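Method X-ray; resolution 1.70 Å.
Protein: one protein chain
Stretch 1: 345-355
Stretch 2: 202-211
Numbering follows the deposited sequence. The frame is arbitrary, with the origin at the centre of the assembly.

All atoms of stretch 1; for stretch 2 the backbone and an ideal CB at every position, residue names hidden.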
# COMPACT_ATOMS: atom_id res chain seq x y z
N GLU A 345 3.28 10.09 4.26
CA GLU A 345 3.77 10.20 2.89
C GLU A 345 2.99 11.29 2.16
O GLU A 345 1.90 11.68 2.55
CB GLU A 345 3.71 8.85 2.15
CG GLU A 345 4.62 7.81 2.79
CD GLU A 345 4.77 6.50 2.03
OE1 GLU A 345 4.09 6.24 1.02
OE2 GLU A 345 5.62 5.71 2.47
N ILE A 346 3.61 11.81 1.10
CA ILE A 346 3.06 12.88 0.29
C ILE A 346 3.24 12.41 -1.14
O ILE A 346 4.33 11.94 -1.50
CB ILE A 346 3.83 14.19 0.57
CG1 ILE A 346 3.88 14.47 2.08
CG2 ILE A 346 3.21 15.34 -0.17
CD1 ILE A 346 4.85 15.54 2.48
N ALA A 347 2.22 12.52 -1.98
CA ALA A 347 2.37 12.03 -3.35
C ALA A 347 1.53 12.75 -4.40
O ALA A 347 0.52 13.38 -4.10
CB ALA A 347 2.10 10.53 -3.40
N ALA A 348 1.98 12.62 -5.65
CA ALA A 348 1.30 13.17 -6.81
C ALA A 348 1.49 12.25 -8.00
O ALA A 348 2.55 11.69 -8.21
CB ALA A 348 1.85 14.54 -7.14
N VAL A 349 0.44 12.10 -8.78
CA VAL A 349 0.53 11.43 -10.06
C VAL A 349 -0.39 12.13 -11.05
O VAL A 349 -1.47 12.63 -10.68
CB VAL A 349 0.24 9.90 -9.94
CG1 VAL A 349 -1.17 9.63 -9.52
CG2 VAL A 349 0.56 9.19 -11.25
N GLY A 350 0.03 12.19 -12.30
CA GLY A 350 -0.70 12.92 -13.32
C GLY A 350 -0.65 14.41 -13.06
O GLY A 350 0.29 14.91 -12.43
N TYR A 351 -1.67 15.13 -13.52
CA TYR A 351 -1.67 16.58 -13.47
C TYR A 351 -2.16 17.10 -12.13
O TYR A 351 -3.07 16.53 -11.52
CB TYR A 351 -2.57 17.15 -14.58
CG TYR A 351 -1.98 17.02 -15.98
CD1 TYR A 351 -2.70 16.42 -17.01
CD2 TYR A 351 -0.71 17.52 -16.27
CE1 TYR A 351 -2.16 16.31 -18.28
CE2 TYR A 351 -0.17 17.41 -17.53
CZ TYR A 351 -0.90 16.81 -18.54
OH TYR A 351 -0.35 16.70 -19.80
N THR A 352 -1.55 18.20 -11.68
CA THR A 352 -2.07 18.95 -10.54
C THR A 352 -3.22 19.82 -10.99
O THR A 352 -3.40 20.05 -12.17
CB THR A 352 -0.98 19.85 -9.91
OG1 THR A 352 -0.56 20.82 -10.87
CG2 THR A 352 0.29 19.07 -9.55
N GLU A 353 -3.99 20.31 -10.02
CA GLU A 353 -5.00 21.32 -10.28
C GLU A 353 -4.39 22.54 -10.98
O GLU A 353 -5.00 23.10 -11.88
CB GLU A 353 -5.68 21.75 -8.97
CG GLU A 353 -6.58 20.68 -8.38
CD GLU A 353 -7.68 21.26 -7.53
OE1 GLU A 353 -8.37 22.19 -8.01
OE2 GLU A 353 -7.86 20.78 -6.39
N GLU A 354 -3.18 22.91 -10.59
CA GLU A 354 -2.47 24.07 -11.16
C GLU A 354 -2.22 23.86 -12.65
O GLU A 354 -2.45 24.77 -13.45
CB GLU A 354 -1.15 24.32 -10.44
CG GLU A 354 -1.30 24.93 -9.05
CD GLU A 354 -1.93 23.96 -8.07
OE1 GLU A 354 -1.32 22.89 -7.83
OE2 GLU A 354 -3.05 24.24 -7.57
N GLU A 355 -1.78 22.66 -13.01
CA GLU A 355 -1.50 22.33 -14.41
C GLU A 355 -2.79 22.27 -15.23
O GLU A 355 -2.81 22.74 -16.35
CB GLU A 355 -0.72 21.02 -14.52
CG GLU A 355 0.71 21.14 -14.00
CD GLU A 355 1.43 19.82 -13.85
OE1 GLU A 355 2.60 19.73 -14.28
OE2 GLU A 355 0.85 18.86 -13.31
N UNK A 202 6.67 24.75 0.05
CA UNK A 202 7.57 23.61 -0.05
C UNK A 202 7.02 22.61 -1.06
O UNK A 202 5.87 22.72 -1.49
CB UNK A 202 7.76 22.95 1.32
N UNK A 203 7.85 21.64 -1.43
CA UNK A 203 7.46 20.57 -2.35
C UNK A 203 6.74 21.12 -3.59
O UNK A 203 5.57 20.82 -3.82
CB UNK A 203 6.56 19.56 -1.63
N UNK A 204 7.45 21.92 -4.39
CA UNK A 204 6.82 22.64 -5.51
C UNK A 204 6.25 21.77 -6.63
O UNK A 204 5.42 22.27 -7.38
CB UNK A 204 7.85 23.59 -6.12
N UNK A 205 6.67 20.51 -6.75
CA UNK A 205 6.13 19.60 -7.76
C UNK A 205 4.79 19.00 -7.35
O UNK A 205 4.09 18.43 -8.18
CB UNK A 205 7.13 18.48 -8.04
N UNK A 206 4.45 19.09 -6.06
CA UNK A 206 3.16 18.61 -5.57
C UNK A 206 2.06 19.58 -5.95
O UNK A 206 2.30 20.73 -6.29
CB UNK A 206 3.19 18.41 -4.05
N UNK A 207 0.82 19.08 -5.88
CA UNK A 207 -0.37 19.91 -5.94
C UNK A 207 -0.35 20.90 -4.79
O UNK A 207 0.06 20.55 -3.68
CB UNK A 207 -1.64 19.06 -5.90
N UNK A 208 -0.77 22.13 -5.05
CA UNK A 208 -0.63 23.21 -4.08
C UNK A 208 -1.30 22.86 -2.76
O UNK A 208 -0.77 23.15 -1.71
CB UNK A 208 -1.22 24.51 -4.64
N UNK A 209 -2.48 22.25 -2.84
CA UNK A 209 -3.21 21.82 -1.64
C UNK A 209 -2.37 20.88 -0.76
O UNK A 209 -2.35 20.99 0.46
CB UNK A 209 -4.51 21.12 -2.04
N UNK A 210 -1.68 19.95 -1.42
CA UNK A 210 -0.83 18.97 -0.75
C UNK A 210 0.42 19.63 -0.15
O UNK A 210 0.80 19.31 0.97
CB UNK A 210 -0.42 17.87 -1.73
N UNK A 211 1.05 20.53 -0.89
CA UNK A 211 2.16 21.34 -0.38
C UNK A 211 1.77 22.08 0.90
O UNK A 211 2.49 22.06 1.89
CB UNK A 211 2.62 22.34 -1.44

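Position 202 has no atom of stretch 1 within 5.5 Å of its ideal CB, so stretch 1 sets no preference; the deposited residue is Ile202, which makes no contact with stretch 1.

At position 203 phi/psi is 47/63, a left-handed conformation that glycine or asparagine often adopts. Yet CA-to-CB points toward stretch 1, and a longer apolar chain could reach Ile346. Leu203 does so, placing CD1 3.6 Å from Ile346 CD1.

Positions 204 and 205 are the middle of a type I turn from 203 to 206. A phi of -65° at 204 admits proline, and the residue is Pro204, out of reach of stretch 1. At 205 CA-to-CB points sideways and many small or polar residues would serve; Thr205 offers stretch 1 mainly its backbone, with O 4.1 Å from Thr352 CG2.

At position 206 the ideal CB lies 5.0 Å from Ile346 CG2 and 5.1 Å from Ala348 CB. CA-to-CB runs sideways, so a flexible apolar chain that can bend back fits best: methionine or perhaps leucine. It is Met206, with chi1 and chi2 both m, which brings SD to 3.8 Å from Ala348 CB and 3.9 Å from Ile346 CG2.

Position 207 precedes a helix, and its ideal CB is 4.1 Å from Thr352 CG2 and 4.9 Å from Glu353 N, a backbone donor at the start of the other helix. Serine or threonine would suit the cap; aspartate or asparagine could better reach Glu353 N as well. Asp207, chi1 t, serves both helices: OD2 accepts from Glu353 N (3.0 Å, 162°), while OD1 caps its own helix, accepting from Glu209 N at 3.1 Å. Glu354 OE1 stands 3.8 Å from Asp207 OD2, a like-charge approach; water 3 donates to Asp207 OD1 and Glu354 OE2, linking the carboxylates.

At position 208 CA-to-CB points sideways, the ideal CB 3.5 Å from Glu354 OE2. The amide can serve this carboxylate, leaving the side chain free to be apolar, neutral polar or basic; an acidic one would be unfavourable. In Leu208, chi1 off-well at -110°, N donates to Glu354 OE1 at 2.9 Å and CB lies 3.5 Å from Glu354 OE2.

At position 209 CA-to-CB runs sideways and the ideal CB lies 5.5 Å from Glu353 OE2; a basic or neutral polar chain would seem natural. The residue is nevertheless Glu209, whose OE1 lies 4.2 Å from Glu353 OE2.

At position 210 CA-to-CB points toward stretch 1, the ideal CB 4.7 Å from Ile346 CG2, favouring valine or alanine. Val210 packs CG1 3.2 Å from Ile346 CG2.

At 211 CA-to-CB points away, so many residues would serve; Ser211 makes no contact with stretch 1.

Stretch 2, residues 202-211: ILPTMDLEVS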
# COMPACT_ATOMS: atom_id res chain seq x y z
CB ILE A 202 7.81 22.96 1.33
CG1 ILE A 202 6.52 22.40 1.93
CG2 ILE A 202 8.43 23.98 2.29
CD1 ILE A 202 6.76 21.53 3.14
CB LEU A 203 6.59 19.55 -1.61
CG LEU A 203 7.22 18.98 -0.34
CD1 LEU A 203 6.25 18.09 0.40
CD2 LEU A 203 8.49 18.21 -0.67
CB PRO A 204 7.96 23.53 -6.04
CG PRO A 204 9.19 22.82 -5.65
CD PRO A 204 8.89 22.21 -4.30
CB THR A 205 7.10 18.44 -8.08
OG1 THR A 205 7.37 17.68 -6.89
CG2 THR A 205 8.46 18.96 -8.53
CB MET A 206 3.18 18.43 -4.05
CG MET A 206 4.19 17.43 -3.53
SD MET A 206 3.79 15.74 -4.04
CE MET A 206 5.39 15.16 -4.61
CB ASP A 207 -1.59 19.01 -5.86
CG ASP A 207 -2.90 19.75 -6.02
OD1 ASP A 207 -3.43 20.25 -5.01
OD2 ASP A 207 -3.49 19.86 -7.11
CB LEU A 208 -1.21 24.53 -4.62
CG LEU A 208 -0.26 25.67 -4.99
CD1 LEU A 208 0.92 25.21 -5.81
CD2 LEU A 208 -1.01 26.77 -5.75
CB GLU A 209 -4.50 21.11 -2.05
CG GLU A 209 -5.64 21.23 -1.06
CD GLU A 209 -6.98 20.96 -1.71
OE1 GLU A 209 -7.13 19.89 -2.34
OE2 GLU A 209 -7.90 21.82 -1.59
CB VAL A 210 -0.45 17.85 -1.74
CG1 VAL A 210 0.62 16.94 -1.18
CG2 VAL A 210 -1.69 17.05 -2.10
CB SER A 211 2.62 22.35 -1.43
OG SER A 211 3.39 21.72 -2.45
O HOH W 1 1.26 22.70 -8.03
O HOH W 2 0.27 16.20 -4.98
O HOH W 3 -4.36 22.78 -5.68
O HOH W 4 -9.66 21.61 -4.57
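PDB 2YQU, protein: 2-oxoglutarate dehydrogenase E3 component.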